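Local coordinates for putative fimbrial subunit (Corynebacterium diphtheriae, PDB 4HSQ), which probably forms the shaft of an adhesive surface pilus as its major pilin, here represented by two of its domains, one of which binds calcium, at residues A[5-17]-A[136-148]. Residues are numbered along the deposited sequence; the frame is centred on the assembly and turned at random.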
ATOM      1  N   LYS A   5       9.324 -23.225  -5.865  1.00 41.23           N
ATOM      2  CA  LYS A   5       7.888 -22.981  -5.792  1.00 40.09           C
ATOM      3  C   LYS A   5       7.545 -21.594  -6.390  1.00 39.99           C
ATOM      4  O   LYS A   5       8.442 -20.756  -6.575  1.00 41.04           O
ATOM      5  CB  LYS A   5       7.358 -23.141  -4.347  1.00 43.42           C
ATOM      6  CG  LYS A   5       7.660 -21.988  -3.381  1.00 62.54           C
ATOM      7  CD  LYS A   5       6.576 -21.879  -2.303  1.00 75.94           C
ATOM      8  CE  LYS A   5       6.778 -20.699  -1.379  1.00 86.83           C
ATOM      9  NZ  LYS A   5       5.699 -20.605  -0.355  1.00 91.64           N
ATOM     10  N   THR A   6       6.256 -21.382  -6.716  1.00 30.45           N
ATOM     11  CA  THR A   6       5.727 -20.146  -7.323  1.00 27.88           C
ATOM     12  C   THR A   6       5.302 -19.237  -6.178  1.00 26.30           C
ATOM     13  O   THR A   6       4.387 -19.577  -5.437  1.00 25.94           O
ATOM     14  CB  THR A   6       4.591 -20.502  -8.281  1.00 33.14           C
ATOM     15  OG1 THR A   6       4.967 -21.673  -9.003  1.00 39.55           O
ATOM     16  CG2 THR A   6       4.287 -19.412  -9.238  1.00 29.88           C
ATOM     17  N   GLU A   7       5.999 -18.110  -6.001  1.00 19.15           N
ATOM     18  CA  GLU A   7       5.778 -17.271  -4.837  1.00 17.01           C
ATOM     19  C   GLU A   7       5.628 -15.816  -5.193  1.00 20.22           C
ATOM     20  O   GLU A   7       6.322 -15.316  -6.084  1.00 20.78           O
ATOM     21  CB  GLU A   7       6.981 -17.424  -3.888  1.00 17.66           C
ATOM     22  CG  GLU A   7       6.813 -16.743  -2.530  1.00 33.67           C
ATOM     23  CD  GLU A   7       7.876 -16.990  -1.472  1.00 56.01           C
ATOM     24  OE1 GLU A   7       8.912 -17.624  -1.784  1.00 52.95           O
ATOM     25  OE2 GLU A   7       7.672 -16.538  -0.322  1.00 41.60           O
ATOM     26  N   LYS A   8       4.751 -15.145  -4.460  1.00 15.86           N
ATOM     27  CA  LYS A   8       4.560 -13.697  -4.540  1.00 15.18           C
ATOM     28  C   LYS A   8       4.908 -13.092  -3.175  1.00 16.86           C
ATOM     29  O   LYS A   8       4.509 -13.631  -2.136  1.00 13.68           O
ATOM     30  CB  LYS A   8       3.126 -13.335  -4.958  1.00 16.07           C
ATOM     31  CG  LYS A   8       2.917 -11.817  -5.154  1.00 13.45           C
ATOM     32  CD  LYS A   8       1.579 -11.495  -5.843  1.00 15.06           C
ATOM     33  CE  LYS A   8       1.430 -10.001  -5.867  1.00 17.52           C
ATOM     34  NZ  LYS A   8       0.360  -9.505  -6.777  1.00 14.41           N
ATOM     35  N   THR A   9       5.586 -11.934  -3.192  1.00 13.43           N
ATOM     36  CA  THR A   9       5.908 -11.185  -1.992  1.00 13.50           C
ATOM     37  C   THR A   9       5.523  -9.732  -2.241  1.00 16.63           C
ATOM     38  O   THR A   9       5.391  -9.307  -3.386  1.00 16.15           O
ATOM     39  CB  THR A   9       7.394 -11.325  -1.586  1.00 17.55           C
ATOM     40  OG1 THR A   9       8.201 -10.952  -2.693  1.00 18.85           O
ATOM     41  CG2 THR A   9       7.766 -12.754  -1.117  1.00 18.61           C
ATOM     42  N   VAL A  10       5.353  -8.979  -1.167  1.00 14.15           N
ATOM     43  CA  VAL A  10       5.015  -7.563  -1.248  1.00 12.20           C
ATOM     44  C   VAL A  10       5.912  -6.816  -0.290  1.00 15.19           C
ATOM     45  O   VAL A  10       6.151  -7.265   0.831  1.00 14.08           O
ATOM     46  CB  VAL A  10       3.515  -7.262  -0.976  1.00 14.68           C
ATOM     47  CG1 VAL A  10       3.066  -7.731   0.423  1.00 14.23           C
ATOM     48  CG2 VAL A  10       3.202  -5.764  -1.162  1.00 13.41           C
ATOM     49  N   LYS A  11       6.463  -5.709  -0.770  1.00 11.65           N
ATOM     50  CA  LYS A  11       7.250  -4.822   0.058  1.00 10.57           C
ATOM     51  C   LYS A  11       6.488  -3.512   0.109  1.00 13.72           C
ATOM     52  O   LYS A  11       6.493  -2.772  -0.864  1.00 11.98           O
ATOM     53  CB  LYS A  11       8.672  -4.626  -0.496  1.00 11.24           C
ATOM     54  CG  LYS A  11       9.541  -3.912   0.522  1.00 15.38           C
ATOM     55  CD  LYS A  11      10.020  -4.931   1.589  1.00 25.18           C
ATOM     56  CE  LYS A  11      10.773  -4.293   2.733  1.00 30.44           C
ATOM     57  NZ  LYS A  11       9.952  -3.257   3.450  1.00 26.01           N
ATOM     58  N   ASP A  12       5.778  -3.272   1.212  1.00 13.05           N
ATOM     59  CA  ASP A  12       4.904  -2.108   1.352  1.00 12.29           C
ATOM     60  C   ASP A  12       5.059  -1.372   2.692  1.00 14.62           C
ATOM     61  O   ASP A  12       4.335  -0.394   2.902  1.00 12.03           O
ATOM     62  CB  ASP A  12       3.430  -2.569   1.216  1.00 12.50           C
ATOM     63  CG  ASP A  12       2.973  -3.631   2.230  1.00 15.30           C
ATOM     64  OD1 ASP A  12       3.446  -3.607   3.382  1.00 13.55           O
ATOM     65  OD2 ASP A  12       2.131  -4.461   1.872  1.00 15.75           O
ATOM     66  N   ALA A  13       5.943  -1.834   3.611  1.00 14.42           N
ATOM     67  CA  ALA A  13       6.052  -1.182   4.941  1.00 14.68           C
ATOM     68  C   ALA A  13       6.209   0.338   4.839  1.00 17.13           C
ATOM     69  O   ALA A  13       7.006   0.859   4.042  1.00 15.89           O
ATOM     70  CB  ALA A  13       7.192  -1.768   5.771  1.00 15.61           C
ATOM     71  N   ASP A  14       5.365   1.029   5.593  1.00 14.68           N
ATOM     72  CA  ASP A  14       5.268   2.483   5.745  1.00 14.43           C
ATOM     73  C   ASP A  14       4.826   3.210   4.477  1.00 17.54           C
ATOM     74  O   ASP A  14       4.803   4.433   4.462  1.00 18.55           O
ATOM     75  CB  ASP A  14       6.604   3.078   6.246  1.00 17.07           C
ATOM     76  CG  ASP A  14       7.099   2.480   7.559  1.00 24.96           C
ATOM     77  OD1 ASP A  14       6.303   2.416   8.530  1.00 24.01           O
ATOM     78  OD2 ASP A  14       8.257   2.056   7.607  1.00 33.79           O
ATOM     79  N   GLN A  15       4.407   2.499   3.449  1.00 11.69           N
ATOM     80  CA  GLN A  15       3.995   3.174   2.214  1.00 10.75           C
ATOM     81  C   GLN A  15       2.509   3.441   2.310  1.00 13.85           C
ATOM     82  O   GLN A  15       1.712   2.510   2.413  1.00 13.24           O
ATOM     83  CB  GLN A  15       4.363   2.324   0.973  1.00 11.29           C
ATOM     84  CG  GLN A  15       5.893   2.012   0.867  1.00 14.27           C
ATOM     85  CD  GLN A  15       6.736   3.247   1.170  1.00 22.65           C
ATOM     86  OE1 GLN A  15       6.618   4.276   0.524  1.00 18.08           O
ATOM     87  NE2 GLN A  15       7.515   3.207   2.231  1.00 23.38           N
ATOM     88  N   ASN A  16       2.130   4.721   2.296  1.00 10.10           N
ATOM     89  CA  ASN A  16       0.733   5.092   2.436  1.00 10.38           C
ATOM     90  C   ASN A  16       0.045   5.186   1.050  1.00 12.78           C
ATOM     91  O   ASN A  16       0.597   4.738   0.045  1.00 12.66           O
ATOM     92  CB  ASN A  16       0.661   6.397   3.243  1.00 12.00           C
ATOM     93  CG  ASN A  16       1.232   6.177   4.642  1.00 15.73           C
ATOM     94  OD1 ASN A  16       0.903   5.216   5.348  1.00 10.86           O
ATOM     95  ND2 ASN A  16       2.110   7.033   5.082  1.00 11.25           N
ATOM     96  N   ILE A  17      -1.186   5.699   0.999  1.00 10.97           N
ATOM     97  CA  ILE A  17      -1.854   5.829  -0.294  1.00 10.66           C
ATOM     98  C   ILE A  17      -1.014   6.763  -1.201  1.00 13.68           C
ATOM     99  O   ILE A  17      -0.513   7.779  -0.723  1.00 12.54           O
ATOM    100  CB  ILE A  17      -3.302   6.351  -0.099  1.00 14.49           C
ATOM    101  CG1 ILE A  17      -4.225   5.298   0.560  1.00 14.92           C
ATOM    102  CG2 ILE A  17      -3.908   6.980  -1.367  1.00 15.69           C
ATOM    103  CD1 ILE A  17      -4.236   3.965   0.034  1.00 21.29           C
ATOM    104  N   LYS A 136       0.533 -23.711 -16.059  1.00 25.08           N
ATOM    105  CA  LYS A 136       0.127 -22.515 -15.344  1.00 24.66           C
ATOM    106  C   LYS A 136       0.299 -22.754 -13.837  1.00 30.10           C
ATOM    107  O   LYS A 136      -0.366 -23.619 -13.252  1.00 30.85           O
ATOM    108  CB  LYS A 136      -1.309 -22.093 -15.717  1.00 27.26           C
ATOM    109  CG  LYS A 136      -1.776 -20.821 -15.013  1.00 37.93           C
ATOM    110  CD  LYS A 136      -3.290 -20.799 -14.846  1.00 51.85           C
ATOM    111  CE  LYS A 136      -3.839 -19.400 -14.717  1.00 62.95           C
ATOM    112  NZ  LYS A 136      -4.154 -18.806 -16.042  1.00 70.23           N
ATOM    113  N   ASN A 137       1.231 -22.007 -13.224  1.00 24.10           N
ATOM    114  CA  ASN A 137       1.510 -22.092 -11.790  1.00 23.52           C
ATOM    115  C   ASN A 137       1.100 -20.796 -11.132  1.00 27.65           C
ATOM    116  O   ASN A 137       1.457 -19.727 -11.626  1.00 27.53           O
ATOM    117  CB  ASN A 137       2.971 -22.387 -11.539  1.00 24.47           C
ATOM    118  CG  ASN A 137       3.378 -23.743 -12.029  1.00 34.43           C
ATOM    119  OD1 ASN A 137       2.603 -24.695 -11.976  1.00 29.77           O
ATOM    120  ND2 ASN A 137       4.598 -23.862 -12.497  1.00 23.89           N
ATOM    121  N   LYS A 138       0.262 -20.888 -10.106  1.00 23.99           N
ATOM    122  CA  LYS A 138      -0.243 -19.721  -9.384  1.00 23.55           C
ATOM    123  C   LYS A 138       0.585 -19.512  -8.134  1.00 24.61           C
ATOM    124  O   LYS A 138       1.076 -20.479  -7.526  1.00 24.11           O
ATOM    125  CB  LYS A 138      -1.725 -19.904  -9.019  1.00 27.66           C
ATOM    126  CG  LYS A 138      -2.635 -20.179 -10.214  1.00 46.51           C
ATOM    127  CD  LYS A 138      -4.082 -20.388  -9.792  1.00 59.83           C
ATOM    128  CE  LYS A 138      -4.973 -19.234 -10.181  1.00 72.59           C
ATOM    129  NZ  LYS A 138      -5.363 -19.300 -11.613  1.00 85.16           N
ATOM    130  N   THR A 139       0.735 -18.246  -7.728  1.00 17.64           N
ATOM    131  CA  THR A 139       1.449 -17.956  -6.500  1.00 16.15           C
ATOM    132  C   THR A 139       0.469 -18.026  -5.349  1.00 18.65           C
ATOM    133  O   THR A 139      -0.755 -18.120  -5.552  1.00 18.28           O
ATOM    134  CB  THR A 139       2.028 -16.510  -6.547  1.00 16.60           C
ATOM    135  OG1 THR A 139       0.915 -15.605  -6.554  1.00 15.41           O
ATOM    136  CG2 THR A 139       2.986 -16.249  -7.717  1.00 17.61           C
ATOM    137  N   ASN A 140       1.010 -17.842  -4.134  1.00 16.75           N
ATOM    138  CA  ASN A 140       0.257 -17.571  -2.918  1.00 15.75           C
ATOM    139  C   ASN A 140      -0.328 -16.190  -3.070  1.00 18.10           C
ATOM    140  O   ASN A 140       0.118 -15.428  -3.943  1.00 16.56           O
ATOM    141  CB  ASN A 140       1.196 -17.594  -1.704  1.00 16.99           C
ATOM    142  CG  ASN A 140       2.380 -16.678  -1.889  1.00 27.09           C
ATOM    143  OD1 ASN A 140       3.213 -16.905  -2.760  1.00 18.02           O
ATOM    144  ND2 ASN A 140       2.480 -15.623  -1.088  1.00 18.05           N
ATOM    145  N   GLU A 141      -1.276 -15.846  -2.215  1.00 16.06           N
ATOM    146  CA  GLU A 141      -1.866 -14.526  -2.202  1.00 17.23           C
ATOM    147  C   GLU A 141      -1.243 -13.719  -1.080  1.00 20.99           C
ATOM    148  O   GLU A 141      -1.036 -14.257   0.012  1.00 22.59           O
ATOM    149  CB  GLU A 141      -3.381 -14.610  -2.021  1.00 18.40           C
ATOM    150  CG  GLU A 141      -4.072 -13.286  -2.287  1.00 27.54           C
ATOM    151  CD  GLU A 141      -5.545 -13.477  -2.566  1.00 51.07           C
ATOM    152  OE1 GLU A 141      -6.247 -13.884  -1.621  1.00 36.74           O
ATOM    153  OE2 GLU A 141      -5.989 -13.266  -3.720  1.00 48.15           O
ATOM    154  N   VAL A 142      -0.971 -12.430  -1.335  1.00 13.77           N
ATOM    155  CA  VAL A 142      -0.399 -11.514  -0.348  1.00 13.80           C
ATOM    156  C   VAL A 142      -1.409 -10.432  -0.119  1.00 17.72           C
ATOM    157  O   VAL A 142      -2.275 -10.209  -0.958  1.00 17.21           O
ATOM    158  CB  VAL A 142       0.996 -10.929  -0.721  1.00 18.43           C
ATOM    159  CG1 VAL A 142       2.057 -12.013  -0.708  1.00 20.15           C
ATOM    160  CG2 VAL A 142       0.977 -10.175  -2.063  1.00 17.29           C
ATOM    161  N   VAL A 143      -1.336  -9.783   1.024  1.00 14.21           N
ATOM    162  CA  VAL A 143      -2.322  -8.766   1.348  1.00 14.46           C
ATOM    163  C   VAL A 143      -1.609  -7.535   1.875  1.00 15.25           C
ATOM    164  O   VAL A 143      -0.634  -7.646   2.617  1.00 15.11           O
ATOM    165  CB  VAL A 143      -3.376  -9.313   2.369  1.00 18.41           C
ATOM    166  CG1 VAL A 143      -4.546  -8.358   2.517  1.00 18.83           C
ATOM    167  CG2 VAL A 143      -3.890 -10.702   1.969  1.00 18.89           C
ATOM    168  N   THR A 144      -2.156  -6.369   1.531  1.00 11.31           N
ATOM    169  CA  THR A 144      -1.696  -5.042   1.977  1.00 11.53           C
ATOM    170  C   THR A 144      -2.899  -4.335   2.552  1.00 13.96           C
ATOM    171  O   THR A 144      -3.931  -4.265   1.883  1.00 15.00           O
ATOM    172  CB  THR A 144      -1.108  -4.269   0.784  1.00 14.99           C
ATOM    173  OG1 THR A 144      -0.030  -5.037   0.236  1.00 15.35           O
ATOM    174  CG2 THR A 144      -0.623  -2.880   1.178  1.00 13.59           C
ATOM    175  N   TYR A 145      -2.754  -3.731   3.734  1.00 10.74           N
ATOM    176  CA  TYR A 145      -3.875  -3.052   4.383  1.00 10.38           C
ATOM    177  C   TYR A 145      -3.646  -1.569   4.564  1.00 14.68           C
ATOM    178  O   TYR A 145      -2.598  -1.151   5.068  1.00 13.61           O
ATOM    179  CB  TYR A 145      -4.132  -3.634   5.778  1.00 10.41           C
ATOM    180  CG  TYR A 145      -4.527  -5.087   5.826  1.00 13.66           C
ATOM    181  CD1 TYR A 145      -5.869  -5.466   5.891  1.00 14.67           C
ATOM    182  CD2 TYR A 145      -3.564  -6.091   5.816  1.00 14.30           C
ATOM    183  CE1 TYR A 145      -6.236  -6.816   6.013  1.00 15.12           C
ATOM    184  CE2 TYR A 145      -3.919  -7.440   5.954  1.00 13.61           C
ATOM    185  CZ  TYR A 145      -5.256  -7.794   6.030  1.00 21.38           C
ATOM    186  OH  TYR A 145      -5.596  -9.119   6.131  1.00 19.83           O
ATOM    187  N   HIS A 146      -4.657  -0.784   4.215  1.00 12.30           N
ATOM    188  CA  HIS A 146      -4.663   0.669   4.403  1.00 11.03           C
ATOM    189  C   HIS A 146      -5.980   1.061   4.966  1.00 15.12           C
ATOM    190  O   HIS A 146      -6.976   0.443   4.617  1.00 14.48           O
ATOM    191  CB  HIS A 146      -4.405   1.440   3.091  1.00 10.68           C
ATOM    192  CG  HIS A 146      -2.990   1.351   2.583  1.00 12.56           C
ATOM    193  ND1 HIS A 146      -2.553   0.257   1.863  1.00 13.53           N
ATOM    194  CD2 HIS A 146      -1.969   2.244   2.687  1.00 12.55           C
ATOM    195  CE1 HIS A 146      -1.288   0.505   1.562  1.00 12.86           C
ATOM    196  NE2 HIS A 146      -0.894   1.689   2.041  1.00 12.86           N
ATOM    197  N   GLY A 147      -6.018   2.142   5.734  1.00 11.07           N
ATOM    198  CA  GLY A 147      -7.283   2.619   6.278  1.00  9.85           C
ATOM    199  C   GLY A 147      -7.374   4.117   6.198  1.00 12.18           C
ATOM    200  O   GLY A 147      -6.375   4.801   5.943  1.00 11.08           O
ATOM    201  N   LYS A 148      -8.572   4.629   6.368  1.00 10.08           N
ATOM    202  CA  LYS A 148      -8.769   6.085   6.387  1.00  9.33           C
ATOM    203  C   LYS A 148      -8.656   6.616   7.806  1.00 14.78           C
ATOM    204  O   LYS A 148      -9.052   5.947   8.752  1.00 14.57           O
ATOM    205  CB  LYS A 148     -10.136   6.439   5.823  1.00 10.75           C
ATOM    206  CG  LYS A 148     -10.243   6.074   4.360  1.00 13.03           C
ATOM    207  CD  LYS A 148     -11.445   6.787   3.731  1.00 23.62           C
ATOM    208  CE  LYS A 148     -12.376   5.836   3.040  1.00 43.60           C
ATOM    209  NZ  LYS A 148     -13.630   6.526   2.640  1.00 53.37           N
TER
HETATM  210  O   HOH W   1       1.370  -6.131   3.742  1.00 15.93           O
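In this CnaA-type β-sandwich domain of the pilin, the strand 7-11, which carries the isopeptide lysine, runs nearly parallel to strand 142-148, their axes 17° apart and 7.2 Å at closest approach. Strand 7-11 is the edge strand of its own sheet, 142-148 belongs to the strand that continues into the next domain, and side chains rather than paired backbones join them. The amide of Asn140 docks on the backbone of Lys8 like a partner strand: Lys8 N donates to Asn140 OD1 (2.9 Å) almost straight, while Asn140 ND2 returns a bond to Lys8 O (3.0 Å) in the carbonyl plane, on a lone pair. Two bonds on one residue fix the rotation of the amide, and chi1 of 53° sets CG between the backbone N and the carbonyl carbon, which turns the amide toward Lys8. Lys8 itself extends into the sandwich, where NZ is linked covalently to Asn120 CG and hydrogen-bonded to Asp45; Val142 crosses the extended Lys8 chain at about a right angle, its CG2 3.8 Å from Lys8 CE. Nearer the amino terminus, the methyl groups of Thr6 and Thr139 meet, and Thr6 O receives a CA-H...O contact from Thr139. Farther along, Val10 CG1 packs on Val142 CB, the two side chains overlapping as they point opposite ways, and Val10 CG2 also touches Thr144 OG1. That hydroxyl donates to Asp12 OD2 (2.8 Å) on the anti side of the carboxylate, and a water donates both to the same oxygen and to Val143 O, bridging the segments. Asp12 OD1 accepts from Asp212 N and His206 NE2, so the carboxylate is gripped at both oxygens. Beyond the type II turn 12-15, toward the junction with the calcium-binding domain, His146 is clamped by the returning chain: Ile17 CD1 makes a CH-pi contact over one ring face, 4.2 Å from the centroid, while His146 NE2 donates to Gln15 O (2.8 Å), close to the ring plane.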